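Local coordinates for packaging protein UL32 (Human herpesvirus 8 type M, PDB 6XF9), which is required for packaging of the viral genome, assembles into a pentameric ring, binds zinc, and probably assists localization of new capsids to nuclear replication compartments, at residues 34-37 and 38-41; 327-330 and 331-334; 362-365 and 366-370. All blocks are in the same frame, centred on the assembly; numbering follows the deposited sequence.

Contact 1 (34-37 and 38-41)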
loop_
_atom_site.group_PDB
_atom_site.type_symbol
_atom_site.label_atom_id
_atom_site.label_comp_id
_atom_site.label_asym_id
_atom_site.label_seq_id
_atom_site.Cartn_x
_atom_site.Cartn_y
_atom_site.Cartn_z
ATOM N N LEU D 34 35.278 -15.127 22.596
ATOM C CA LEU D 34 34.103 -14.324 22.922
ATOM C C LEU D 34 34.189 -12.920 22.326
ATOM O O LEU D 34 33.149 -12.293 22.084
ATOM C CB LEU D 34 33.925 -14.261 24.442
ATOM C CG LEU D 34 32.583 -13.723 24.947
ATOM C CD1 LEU D 34 31.483 -14.707 24.574
ATOM C CD2 LEU D 34 32.608 -13.477 26.463
ATOM N N GLY D 35 35.401 -12.434 22.070
ATOM C CA GLY D 35 35.626 -11.135 21.462
ATOM C C GLY D 35 37.062 -11.056 20.984
ATOM O O GLY D 35 37.826 -12.021 21.085
ATOM N N ASN D 36 37.432 -9.874 20.464
ATOM C CA ASN D 36 38.784 -9.636 19.961
ATOM C C ASN D 36 39.075 -8.145 20.089
ATOM O O ASN D 36 38.312 -7.316 19.568
ATOM C CB ASN D 36 38.907 -10.082 18.496
ATOM C CG ASN D 36 40.335 -9.996 17.960
ATOM O OD1 ASN D 36 41.010 -8.970 18.070
ATOM N ND2 ASN D 36 40.830 -11.129 17.460
ATOM N N PRO D 37 40.161 -7.759 20.758
ATOM C CA PRO D 37 40.379 -6.326 21.002
ATOM C C PRO D 37 40.518 -5.497 19.735
ATOM O O PRO D 37 40.138 -4.320 19.742
ATOM C CB PRO D 37 41.657 -6.304 21.846
ATOM C CG PRO D 37 42.296 -7.622 21.610
ATOM C CD PRO D 37 41.190 -8.596 21.390
ATOM N N ILE D 38 41.050 -6.055 18.648
ATOM C CA ILE D 38 41.121 -5.304 17.396
ATOM C C ILE D 38 39.725 -5.079 16.822
ATOM O O ILE D 38 39.343 -3.947 16.503
ATOM C CB ILE D 38 42.054 -6.013 16.396
ATOM C CG1 ILE D 38 43.506 -5.823 16.848
ATOM C CG2 ILE D 38 41.820 -5.522 14.962
ATOM C CD1 ILE D 38 44.519 -6.600 16.050
ATOM N N MET D 39 38.940 -6.145 16.676
ATOM C CA MET D 39 37.588 -5.968 16.159
ATOM C C MET D 39 36.737 -5.084 17.066
ATOM O O MET D 39 35.868 -4.348 16.577
ATOM C CB MET D 39 36.917 -7.325 15.977
ATOM C CG MET D 39 37.669 -8.262 15.053
ATOM S SD MET D 39 37.768 -7.602 13.379
ATOM C CE MET D 39 36.055 -7.814 12.872
ATOM N N THR D 40 36.961 -5.140 18.385
ATOM C CA THR D 40 36.154 -4.335 19.297
ATOM C C THR D 40 36.439 -2.852 19.109
ATOM O O THR D 40 35.540 -2.012 19.239
ATOM C CB THR D 40 36.410 -4.744 20.749
ATOM O OG1 THR D 40 36.198 -6.157 20.915
ATOM C CG2 THR D 40 35.439 -4.008 21.662
ATOM N N GLN D 41 37.701 -2.515 18.832
ATOM C CA GLN D 41 38.083 -1.118 18.649
ATOM C C GLN D 41 37.619 -0.578 17.303
ATOM O O GLN D 41 37.108 0.546 17.228
ATOM C CB GLN D 41 39.601 -0.963 18.786
ATOM C CG GLN D 41 40.054 0.462 19.022
ATOM C CD GLN D 41 41.558 0.644 18.856
ATOM O OE1 GLN D 41 42.351 0.004 19.551
ATOM N NE2 GLN D 41 41.958 1.518 17.930
#
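At Asn-36 the extended loop passes into helix 37-45, and Thr-40 N closes its first turn by donating to Asn-36 O at 2.8 Å; Gln-41 N follows with a longer bond to Pro-37 O. This is a helix N-cap, a worked example of how a side chain supplies an acceptor to an amide that no preceding turn can serve. The Asn-36 side chain leaves with CG trans to the main-chain N (chi1 -174°), which folds the amide beside the helix start, and OD1 accepts from Ile-38 N at 3.0 Å in the plane of the carboxamide. The same oxygen lies 3.6 Å from Ile-38 CB, the two side chains running side by side in one direction. Pro-37, the first helical residue, has no N-H that would need an acceptor. Farther along, Met-39 CG reaches Asn-36 CB at 4.1 Å, while the Met-39 side chain, bent at chi2 and chi3, also packs on Leu-26 and Pro-27 of strand 26-27. The Gln-41 amide turns elsewhere, bonding to Gly-120 N and Arg-121 O. Asn-36 O is gripped twice, because Thr-40 OG1 also donates to it at 2.8 Å, from above the carbonyl plane.

Contact 2 (327-330 and 331-334)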
loop_
_atom_site.group_PDB
_atom_site.type_symbol
_atom_site.label_atom_id
_atom_site.label_comp_id
_atom_site.label_asym_id
_atom_site.label_seq_id
_atom_site.Cartn_x
_atom_site.Cartn_y
_atom_site.Cartn_z
ATOM N N VAL D 327 29.040 -7.072 -29.548
ATOM C CA VAL D 327 29.722 -8.022 -28.696
ATOM C C VAL D 327 29.597 -7.569 -27.225
ATOM O O VAL D 327 29.711 -6.406 -26.964
ATOM C CB VAL D 327 31.181 -8.065 -29.104
ATOM C CG1 VAL D 327 32.041 -8.542 -27.981
ATOM C CG2 VAL D 327 31.367 -8.926 -30.314
ATOM N N LYS D 328 29.378 -8.461 -26.285
ATOM C CA LYS D 328 29.207 -8.055 -24.895
ATOM C C LYS D 328 30.466 -7.452 -24.277
ATOM O O LYS D 328 31.563 -7.753 -24.672
ATOM C CB LYS D 328 28.592 -9.176 -24.058
ATOM C CG LYS D 328 29.543 -10.242 -23.580
ATOM C CD LYS D 328 28.879 -11.594 -23.439
ATOM C CE LYS D 328 27.980 -11.688 -22.240
ATOM N NZ LYS D 328 27.252 -12.968 -22.250
ATOM N N LEU D 329 30.294 -6.588 -23.298
ATOM C CA LEU D 329 31.413 -5.856 -22.723
ATOM C C LEU D 329 32.502 -6.802 -22.208
ATOM O O LEU D 329 33.690 -6.482 -22.294
ATOM C CB LEU D 329 30.914 -4.936 -21.617
ATOM C CG LEU D 329 30.087 -3.794 -22.177
ATOM C CD1 LEU D 329 29.325 -3.031 -21.077
ATOM C CD2 LEU D 329 31.025 -2.920 -22.933
ATOM N N VAL D 330 32.134 -7.968 -21.658
ATOM C CA VAL D 330 33.189 -8.842 -21.131
ATOM C C VAL D 330 33.974 -9.489 -22.269
ATOM O O VAL D 330 35.164 -9.793 -22.114
ATOM C CB VAL D 330 32.647 -9.912 -20.154
ATOM C CG1 VAL D 330 32.207 -9.288 -18.860
ATOM C CG2 VAL D 330 31.523 -10.701 -20.762
ATOM N N ASP D 331 33.335 -9.729 -23.418
ATOM C CA ASP D 331 34.063 -10.239 -24.581
ATOM C C ASP D 331 34.933 -9.159 -25.233
ATOM O O ASP D 331 36.081 -9.432 -25.599
ATOM C CB ASP D 331 33.077 -10.831 -25.585
ATOM C CG ASP D 331 32.578 -12.193 -25.152
ATOM O OD1 ASP D 331 33.374 -12.909 -24.495
ATOM O OD2 ASP D 331 31.390 -12.526 -25.426
ATOM N N ARG D 332 34.420 -7.925 -25.354
ATOM C CA ARG D 332 35.225 -6.821 -25.876
ATOM C C ARG D 332 36.489 -6.631 -25.057
ATOM O O ARG D 332 37.567 -6.368 -25.604
ATOM C CB ARG D 332 34.434 -5.526 -25.838
ATOM C CG ARG D 332 33.334 -5.415 -26.814
ATOM C CD ARG D 332 32.569 -4.139 -26.595
ATOM N NE ARG D 332 31.427 -4.067 -27.488
ATOM C CZ ARG D 332 31.256 -3.134 -28.406
ATOM N NH1 ARG D 332 32.158 -2.172 -28.537
ATOM N NH2 ARG D 332 30.170 -3.160 -29.174
ATOM N N ILE D 333 36.363 -6.712 -23.736
ATOM C CA ILE D 333 37.521 -6.614 -22.864
ATOM C C ILE D 333 38.499 -7.746 -23.156
ATOM O O ILE D 333 39.716 -7.535 -23.238
ATOM C CB ILE D 333 37.055 -6.613 -21.400
ATOM C CG1 ILE D 333 36.277 -5.332 -21.104
ATOM C CG2 ILE D 333 38.222 -6.767 -20.473
ATOM C CD1 ILE D 333 35.368 -5.422 -19.900
ATOM N N ALA D 334 37.987 -8.967 -23.316
ATOM C CA ALA D 334 38.870 -10.083 -23.633
ATOM C C ALA D 334 39.531 -9.890 -24.988
ATOM O O ALA D 334 40.726 -10.152 -25.138
ATOM C CB ALA D 334 38.105 -11.400 -23.591
#
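Arg-332 reaches back past the start of its helix to Val-327, and this return path forms the tight part of the first turn of helix 329-338. Its NE donates to Val-327 O at 2.9 Å with an N-H...O angle of 165°, and the oxygen sits at the guanidinium edge, almost exactly in its plane. The chain is extended from CG to NE, which carries the group past the N-cap residue Lys-328 to the residue before it. NH1 is held separately by Val-319 O and, weakly, by Ile-323 O, which should limit the rotation of the guanidinium. Nearer the backbone, Val-327 CG1 meets Arg-332 CG at 3.6 Å and Asp-331 CB at 3.5 Å, the valine crossing the aspartate at about a right angle. Ile-333 is pressed just as hard against the backbone: its CG1 and CD1 both approach Leu-329 O to 3.1 Å, the carbonyl that also receives Ile-333 N.

The looser part is the partly exposed one, Lys-328 and Ala-334. Ala-334 brings no more than its CB near Val-330 O. Lys-328 lays its methylenes along the Asp-331 carboxylate, CD 3.3 Å from OD2, yet the charged ends do not pair. NZ donates instead to Ser-50 O of a neighbouring subunit, and OD2 accepts from Cys-52 N of that subunit, a residue that binds zinc there. Leu-329 CD2 touches Arg-332 CD only lightly, at 4.2 Å, because the leucine packs outward on other elements. The helix start is thus part of a subunit interface in the ring, with Ile-145 of the neighbouring subunit against Leu-329 and Arg-332. Within the chain, Leu-329 and Ile-333 fill the seam between helix 308-321 and helix 360-369.

Contact 3 (362-365 and 366-370). With ZN (zinc ion), chain P.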
loop_
_atom_site.group_PDB
_atom_site.type_symbol
_atom_site.label_atom_id
_atom_site.label_comp_id
_atom_site.label_asym_id
_atom_site.label_seq_id
_atom_site.Cartn_x
_atom_site.Cartn_y
_atom_site.Cartn_z
ATOM N N GLU D 362 36.593 -8.439 -13.604
ATOM C CA GLU D 362 37.187 -7.367 -12.799
ATOM C C GLU D 362 37.250 -6.083 -13.590
ATOM O O GLU D 362 36.977 -5.006 -13.054
ATOM C CB GLU D 362 38.588 -7.722 -12.304
ATOM C CG GLU D 362 38.670 -8.963 -11.420
ATOM C CD GLU D 362 40.011 -9.090 -10.725
ATOM O OE1 GLU D 362 40.814 -9.946 -11.179
ATOM O OE2 GLU D 362 40.275 -8.307 -9.769
ATOM N N ILE D 363 37.630 -6.176 -14.866
ATOM C CA ILE D 363 37.712 -4.988 -15.706
ATOM C C ILE D 363 36.313 -4.505 -16.059
ATOM O O ILE D 363 36.041 -3.299 -16.053
ATOM C CB ILE D 363 38.562 -5.293 -16.953
ATOM C CG1 ILE D 363 40.010 -5.519 -16.535
ATOM C CG2 ILE D 363 38.501 -4.166 -17.964
ATOM C CD1 ILE D 363 40.801 -6.278 -17.536
ATOM N N HIS D 364 35.395 -5.433 -16.354
ATOM C CA HIS D 364 33.999 -5.054 -16.567
ATOM C C HIS D 364 33.448 -4.329 -15.351
ATOM O O HIS D 364 32.841 -3.260 -15.469
ATOM C CB HIS D 364 33.145 -6.289 -16.852
ATOM C CG HIS D 364 31.695 -5.982 -17.086
ATOM N ND1 HIS D 364 30.678 -6.824 -16.683
ATOM C CD2 HIS D 364 31.093 -4.935 -17.700
ATOM C CE1 HIS D 364 29.513 -6.299 -17.024
ATOM N NE2 HIS D 364 29.737 -5.154 -17.643
ATOM N N LYS D 365 33.630 -4.922 -14.168
ATOM C CA LYS D 365 33.144 -4.323 -12.932
ATOM C C LYS D 365 33.729 -2.946 -12.728
ATOM O O LYS D 365 33.019 -2.015 -12.335
ATOM C CB LYS D 365 33.493 -5.213 -11.755
ATOM C CG LYS D 365 33.351 -4.549 -10.440
ATOM C CD LYS D 365 33.902 -5.441 -9.354
ATOM C CE LYS D 365 34.115 -4.641 -8.114
ATOM N NZ LYS D 365 34.425 -5.542 -7.002
ATOM N N HIS D 366 35.020 -2.791 -12.984
ATOM C CA HIS D 366 35.674 -1.536 -12.631
ATOM C C HIS D 366 35.335 -0.421 -13.596
ATOM O O HIS D 366 35.070 0.701 -13.168
ATOM C CB HIS D 366 37.201 -1.729 -12.578
ATOM C CG HIS D 366 37.963 -0.451 -12.408
ATOM N ND1 HIS D 366 38.155 0.145 -11.176
ATOM C CD2 HIS D 366 38.552 0.357 -13.318
ATOM C CE1 HIS D 366 38.838 1.264 -11.342
ATOM N NE2 HIS D 366 39.080 1.422 -12.632
ATOM N N LEU D 367 35.309 -0.692 -14.897
ATOM C CA LEU D 367 35.104 0.395 -15.851
ATOM C C LEU D 367 33.637 0.704 -16.108
ATOM O O LEU D 367 33.319 1.831 -16.504
ATOM C CB LEU D 367 35.770 0.079 -17.195
ATOM C CG LEU D 367 37.297 0.057 -17.270
ATOM C CD1 LEU D 367 37.720 -0.522 -18.607
ATOM C CD2 LEU D 367 37.868 1.435 -17.085
ATOM N N PHE D 368 32.724 -0.265 -15.934
ATOM C CA PHE D 368 31.351 -0.073 -16.390
ATOM C C PHE D 368 30.280 -0.328 -15.340
ATOM O O PHE D 368 29.147 0.097 -15.563
ATOM C CB PHE D 368 31.053 -0.969 -17.609
ATOM C CG PHE D 368 32.023 -0.802 -18.777
ATOM C CD1 PHE D 368 31.876 0.239 -19.684
ATOM C CD2 PHE D 368 33.073 -1.702 -18.968
ATOM C CE1 PHE D 368 32.760 0.394 -20.758
ATOM C CE2 PHE D 368 33.967 -1.553 -20.053
ATOM C CZ PHE D 368 33.803 -0.504 -20.939
ATOM N N CYS D 369 30.585 -0.985 -14.212
ATOM C CA CYS D 369 29.563 -1.414 -13.255
ATOM C C CYS D 369 29.714 -0.835 -11.853
ATOM O O CYS D 369 28.788 -0.166 -11.381
ATOM C CB CYS D 369 29.515 -2.941 -13.140
ATOM S SG CYS D 369 29.099 -3.689 -14.684
ATOM N N ASP D 370 30.801 -1.097 -11.138
ATOM C CA ASP D 370 30.768 -0.801 -9.708
ATOM C C ASP D 370 30.732 0.708 -9.489
ATOM O O ASP D 370 31.490 1.437 -10.129
ATOM C CB ASP D 370 31.951 -1.414 -8.989
ATOM C CG ASP D 370 31.809 -1.319 -7.479
ATOM O OD1 ASP D 370 32.082 -0.233 -6.940
ATOM O OD2 ASP D 370 31.379 -2.303 -6.827
HETATM ZN ZN ZN P . 37.758 -0.612 -9.152
#
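His-366 binds the zinc ion through ND1 at 2.2 Å, while its backbone N donates to Glu-362 O one turn earlier in helix 360-369. CG stands anti to the backbone N (chi1 172°), which swings the imidazole off the helix toward the metal. Cys-296, Cys-299 and Cys-373 supply the other three ligands.

On another side of the helix, His-364 is touched twice by residues of 366-370. Cys-369 SG lies over one face of the imidazole, 3.6 Å from the ring centroid and displaced toward the rim, a sulfur-aromatic contact. Phe-368 meets the same ring in its plane, CD2 to His-364 CD2 at 4.0 Å, the two side chains crossing at about a right angle. His-364 ND1 is bonded to Tyr-466 OH, which would favour this rotation of the imidazole. Ile-363 CG2 and Leu-367 CD1 lie alongside each other at 3.8 Å.

The arrangement belongs to a zinc site of the zinc-finger kind with three cysteines and one histidine, its CxxC pair at the start of helix 297-304 and its histidine on this helix. From His-366 to Cys-369 the helix widens into a pi-type turn: Lys-365 O accepts from Asp-370 N at 2.7 Å, five residues on and almost straight (175°), and also from Cys-369 N at 3.2 Å, from above the carbonyl plane.

That wider turn delivers Asp-370 to the N-cap of helix 371-379, where OD1 accepts from the backbone N of the zinc ligand Cys-373. Its OD2 forms a salt bridge with Lys-426. Lys-365 runs alongside with NZ 4.4 Å from Asp-370 OD2, beyond salt-bridge range, and pairs instead with the chain-terminal carboxylate of Ala-467.

The three contacts follow one another along the chain, each on a different helix. Contact 1, at the start of helix 37-45, stands apart on the surface, its centre 44 Å from contact 2 and 34 Å from contact 3. Those two are neighbours, with centres 12 Å apart, because helices 329-338 and 360-369 pack together: Val-330 CG1 reaches His-364 ND1 at 3.6 Å. One face of helix 329-338 therefore adjoins the helix that carries a zinc ligand, while the start of helix 329-338 touches a neighbouring subunit at its Cys-52, a ligand of a different zinc. In its own chain, contact 1 comes eleven residues before the equivalent Cys-52.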